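Local coordinates for DUF3828 domain-containing protein (Bacteroides thetaiotaomicron, PDB 3KZT) that is of unknown function but carries a DUF3828 domain, in which a long helix packs against an antiparallel sheet, and is probably a lipoprotein, at residues A[23-36]-A[95-107]. Numbering follows the deposited sequence. Where two conformers were deposited one is given.
Sequences IEQEAIGMIEDFYE and LSVKHLNDNWYEV. With EDO (1,2-ethanediol), chain C; SO4 (sulfate ion), chain E.
Y105 lies against one flank of helix 23-36, its ring bordered by A27, I28 and I31. With CG beside the backbone N (chi1 -64°), the ring extends along the helix toward its N-terminal end; A27 CB sits 3.5 Å from Y105 CZ, and I31 CD1 packs against Y105 CB at 3.6 Å. The phenol OH donates to O2 of a bound ethanediol, probably from the crystallisation liquor, at the ring edge. V97, on the neighbouring strand, sets CG1 on I31 CG2 (3.8 Å) and CG2 on the aliphatic part of E32, whose carboxylate reaches V97 N through one water. Further along, Y35 takes V107 CG1 over the centre of its ring, 3.7 Å from the centroid, while its hydroxyl bonds I81 O. At the hairpin end, E24 stacks its carboxylate on the H99 imidazole, planes 15° apart, without a hydrogen bond. H99 turns its ring edge to the type II' turn, NE2 donating to D102 O (2.7 Å, 159°). Were H99 replaced by an alanine, the D102 carbonyl would probably lose this side-chain donor and the E24 carboxylate its stacking surface. Strands 96-101 and 104-107 thus meet the helix mainly through apolar side chains, with no direct hydrogen bond between the segments; a hydrophobic core round Y105, V97 and I31 is continued at the hairpin end by the polar E24-H99 stack, and the E32-water-V97 bridge adds a second polar link.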
# COMPACT_ATOMS: atom_id res chain seq x y z
N ILE A 23 0.37 19.08 13.94
CA ILE A 23 1.70 18.90 13.33
C ILE A 23 2.18 17.44 13.43
O ILE A 23 2.72 16.90 12.47
CB ILE A 23 2.75 19.88 13.95
CG1 ILE A 23 2.44 21.33 13.50
CG2 ILE A 23 4.17 19.53 13.53
CD1 ILE A 23 2.62 21.56 12.02
N GLU A 24 1.97 16.83 14.60
CA GLU A 24 2.31 15.40 14.81
C GLU A 24 1.52 14.47 13.89
O GLU A 24 2.11 13.53 13.33
CB GLU A 24 2.09 14.99 16.27
CG GLU A 24 3.18 15.52 17.20
CD GLU A 24 2.79 15.48 18.67
OE1 GLU A 24 1.86 14.73 19.04
OE2 GLU A 24 3.43 16.20 19.45
N GLN A 25 0.21 14.75 13.71
CA GLN A 25 -0.63 13.97 12.78
C GLN A 25 -0.23 14.15 11.33
O GLN A 25 -0.32 13.19 10.56
CB GLN A 25 -2.13 14.27 12.95
CG GLN A 25 -2.75 13.78 14.27
CD GLN A 25 -2.71 12.25 14.46
OE1 GLN A 25 -2.52 11.48 13.52
NE2 GLN A 25 -2.87 11.83 15.70
N GLU A 26 0.20 15.37 10.96
CA GLU A 26 0.75 15.63 9.62
C GLU A 26 2.03 14.82 9.38
O GLU A 26 2.18 14.23 8.32
CB GLU A 26 1.05 17.13 9.40
CG GLU A 26 -0.20 18.02 9.34
CD GLU A 26 0.09 19.51 9.26
OE1 GLU A 26 1.27 19.93 9.08
OE2 GLU A 26 -0.87 20.28 9.36
N ALA A 27 2.93 14.80 10.38
CA ALA A 27 4.19 14.03 10.32
C ALA A 27 3.90 12.54 10.23
O ALA A 27 4.47 11.85 9.40
CB ALA A 27 5.07 14.33 11.56
N ILE A 28 2.99 12.06 11.09
CA ILE A 28 2.52 10.66 11.05
C ILE A 28 1.98 10.27 9.64
O ILE A 28 2.40 9.26 9.09
CB ILE A 28 1.48 10.38 12.22
CG1 ILE A 28 2.23 10.29 13.55
CG2 ILE A 28 0.70 9.09 11.98
CD1 ILE A 28 1.35 10.29 14.77
N GLY A 29 1.14 11.14 9.05
CA GLY A 29 0.59 10.96 7.68
C GLY A 29 1.67 10.77 6.61
O GLY A 29 1.54 9.90 5.76
N MSE A 30 2.71 11.57 6.66
CA MSE A 30 3.87 11.43 5.73
C MSE A 30 4.61 10.10 5.93
O MSE A 30 4.94 9.43 4.95
CB MSE A 30 4.85 12.59 5.90
CG MSE A 30 6.14 12.48 5.02
SE MSE A 30 7.57 11.38 5.77
CE MSE A 30 7.92 12.47 7.36
N ILE A 31 4.89 9.76 7.19
CA ILE A 31 5.57 8.50 7.56
C ILE A 31 4.76 7.28 7.07
O ILE A 31 5.32 6.39 6.46
CB ILE A 31 5.85 8.41 9.10
CG1 ILE A 31 6.86 9.50 9.55
CG2 ILE A 31 6.47 7.02 9.47
CD1 ILE A 31 6.92 9.73 11.08
N GLU A 32 3.45 7.30 7.33
CA GLU A 32 2.51 6.27 6.80
C GLU A 32 2.57 6.14 5.28
O GLU A 32 2.58 5.01 4.76
CB GLU A 32 1.08 6.60 7.19
CG GLU A 32 0.78 6.33 8.67
CD GLU A 32 -0.58 6.85 9.11
OE1 GLU A 32 -1.25 7.56 8.33
OE2 GLU A 32 -0.99 6.52 10.25
N ASP A 33 2.58 7.28 4.57
CA ASP A 33 2.66 7.31 3.08
C ASP A 33 3.96 6.73 2.58
O ASP A 33 3.96 6.01 1.57
CB ASP A 33 2.56 8.74 2.52
CG ASP A 33 1.20 9.39 2.74
OD1 ASP A 33 0.23 8.71 3.15
OD2 ASP A 33 1.12 10.60 2.51
N PHE A 34 5.07 7.08 3.24
CA PHE A 34 6.37 6.51 2.89
C PHE A 34 6.38 4.98 3.00
O PHE A 34 6.75 4.30 2.04
CB PHE A 34 7.52 7.09 3.76
CG PHE A 34 8.79 6.33 3.62
CD1 PHE A 34 9.40 6.18 2.37
CD2 PHE A 34 9.39 5.71 4.73
CE1 PHE A 34 10.57 5.44 2.22
CE2 PHE A 34 10.57 4.97 4.59
CZ PHE A 34 11.16 4.84 3.33
N TYR A 35 5.98 4.46 4.17
CA TYR A 35 5.98 2.99 4.41
C TYR A 35 5.04 2.20 3.52
O TYR A 35 5.40 1.11 3.08
CB TYR A 35 5.78 2.65 5.91
CG TYR A 35 7.08 2.68 6.67
CD1 TYR A 35 7.59 3.87 7.19
CD2 TYR A 35 7.82 1.52 6.84
CE1 TYR A 35 8.80 3.91 7.87
CE2 TYR A 35 9.03 1.53 7.52
CZ TYR A 35 9.52 2.73 8.04
OH TYR A 35 10.71 2.76 8.71
N GLU A 36 3.85 2.74 3.24
CA GLU A 36 2.91 2.08 2.30
C GLU A 36 3.44 2.07 0.86
O GLU A 36 3.35 1.05 0.18
CB GLU A 36 1.52 2.69 2.40
CG GLU A 36 0.81 2.28 3.68
CD GLU A 36 -0.40 3.11 4.01
OE1 GLU A 36 -0.95 3.82 3.12
OE2 GLU A 36 -0.83 3.05 5.19
N LEU A 95 0.62 -1.86 10.08
CA LEU A 95 1.39 -0.62 10.25
C LEU A 95 0.67 0.36 11.19
O LEU A 95 -0.53 0.58 11.06
CB LEU A 95 1.64 0.08 8.89
CG LEU A 95 2.48 1.38 8.90
CD1 LEU A 95 3.89 1.07 9.36
CD2 LEU A 95 2.47 2.02 7.52
N SER A 96 1.43 0.91 12.12
CA SER A 96 0.93 1.85 13.12
C SER A 96 2.09 2.79 13.44
O SER A 96 3.15 2.32 13.82
CB SER A 96 0.51 1.09 14.37
OG SER A 96 0.05 1.94 15.39
N VAL A 97 1.89 4.10 13.24
CA VAL A 97 2.89 5.12 13.55
C VAL A 97 2.38 5.98 14.69
O VAL A 97 1.19 6.26 14.76
CB VAL A 97 3.20 6.01 12.34
CG1 VAL A 97 4.41 6.94 12.65
CG2 VAL A 97 3.51 5.15 11.11
N LYS A 98 3.29 6.38 15.60
CA LYS A 98 2.94 7.27 16.70
C LYS A 98 4.11 8.13 17.11
O LYS A 98 5.28 7.78 16.86
CB LYS A 98 2.40 6.47 17.91
CG LYS A 98 3.45 5.77 18.82
CD LYS A 98 2.75 5.05 19.97
CE LYS A 98 3.71 4.65 21.07
NZ LYS A 98 2.99 3.96 22.17
N HIS A 99 3.79 9.25 17.76
CA HIS A 99 4.79 10.19 18.24
C HIS A 99 5.45 9.68 19.52
O HIS A 99 4.77 9.11 20.38
CB HIS A 99 4.13 11.54 18.51
CG HIS A 99 5.07 12.59 18.98
ND1 HIS A 99 4.96 13.18 20.22
CD2 HIS A 99 6.16 13.15 18.40
CE1 HIS A 99 5.92 14.07 20.38
NE2 HIS A 99 6.66 14.07 19.29
N LEU A 100 6.78 9.87 19.61
CA LEU A 100 7.55 9.51 20.81
C LEU A 100 7.78 10.79 21.62
O LEU A 100 7.09 11.03 22.61
CB LEU A 100 8.88 8.80 20.42
CG LEU A 100 8.80 7.39 19.82
CD1 LEU A 100 10.21 6.93 19.42
CD2 LEU A 100 8.16 6.40 20.78
N ASN A 101 8.70 11.63 21.14
CA ASN A 101 9.05 12.89 21.80
C ASN A 101 9.76 13.77 20.78
O ASN A 101 10.44 13.25 19.87
CB ASN A 101 9.97 12.63 23.00
CG ASN A 101 11.29 11.97 22.61
OD1 ASN A 101 11.31 10.84 22.10
ND2 ASN A 101 12.40 12.69 22.82
N ASP A 102 9.61 15.09 20.92
CA ASP A 102 10.23 16.06 20.02
C ASP A 102 9.86 15.71 18.55
O ASP A 102 8.67 15.52 18.26
CB ASP A 102 11.74 16.15 20.31
CG ASP A 102 12.04 16.49 21.77
OD1 ASP A 102 11.49 17.50 22.28
OD2 ASP A 102 12.81 15.74 22.41
N ASN A 103 10.84 15.55 17.65
CA ASN A 103 10.59 15.15 16.28
C ASN A 103 10.74 13.61 16.01
O ASN A 103 10.73 13.20 14.86
CB ASN A 103 11.50 15.96 15.34
CG ASN A 103 11.24 17.47 15.41
OD1 ASN A 103 10.11 17.91 15.54
ND2 ASN A 103 12.30 18.25 15.29
N TRP A 104 10.86 12.79 17.08
CA TRP A 104 10.97 11.33 16.94
C TRP A 104 9.59 10.69 16.95
O TRP A 104 8.71 11.10 17.71
CB TRP A 104 11.87 10.71 18.04
CG TRP A 104 13.30 10.94 17.76
CD1 TRP A 104 14.07 11.97 18.21
CD2 TRP A 104 14.15 10.14 16.92
NE1 TRP A 104 15.35 11.86 17.72
CE2 TRP A 104 15.43 10.75 16.93
CE3 TRP A 104 13.95 8.97 16.17
CZ2 TRP A 104 16.52 10.23 16.20
CZ3 TRP A 104 15.04 8.45 15.44
CH2 TRP A 104 16.30 9.08 15.47
N TYR A 105 9.41 9.71 16.07
CA TYR A 105 8.17 8.94 15.91
C TYR A 105 8.60 7.48 15.89
O TYR A 105 9.77 7.19 15.65
CB TYR A 105 7.45 9.35 14.60
CG TYR A 105 7.00 10.79 14.62
CD1 TYR A 105 7.89 11.83 14.36
CD2 TYR A 105 5.68 11.13 14.94
CE1 TYR A 105 7.50 13.16 14.41
CE2 TYR A 105 5.27 12.46 15.00
CZ TYR A 105 6.18 13.47 14.73
OH TYR A 105 5.79 14.77 14.79
N GLU A 106 7.67 6.58 16.16
CA GLU A 106 7.94 5.13 16.18
C GLU A 106 7.05 4.47 15.13
O GLU A 106 5.84 4.66 15.16
CB GLU A 106 7.62 4.57 17.58
CG GLU A 106 7.81 3.06 17.73
CD GLU A 106 7.55 2.59 19.14
OE1 GLU A 106 8.49 2.65 19.97
OE2 GLU A 106 6.42 2.14 19.42
N VAL A 107 7.67 3.71 14.21
CA VAL A 107 6.95 2.95 13.17
C VAL A 107 6.85 1.50 13.66
O VAL A 107 7.87 0.81 13.75
CB VAL A 107 7.69 2.99 11.82
CG1 VAL A 107 7.01 2.05 10.80
CG2 VAL A 107 7.72 4.43 11.29
C1 EDO C . 7.96 18.24 12.58
O1 EDO C . 8.88 19.17 13.17
C2 EDO C . 8.25 16.83 13.08
O2 EDO C . 7.84 16.68 14.45
S SO4 E . 17.52 14.57 18.82
O1 SO4 E . 17.95 15.90 18.40
O2 SO4 E . 16.07 14.57 19.04
O3 SO4 E . 18.19 14.22 20.08
O4 SO4 E . 17.88 13.60 17.79
O HOH W 1 -0.64 4.88 12.31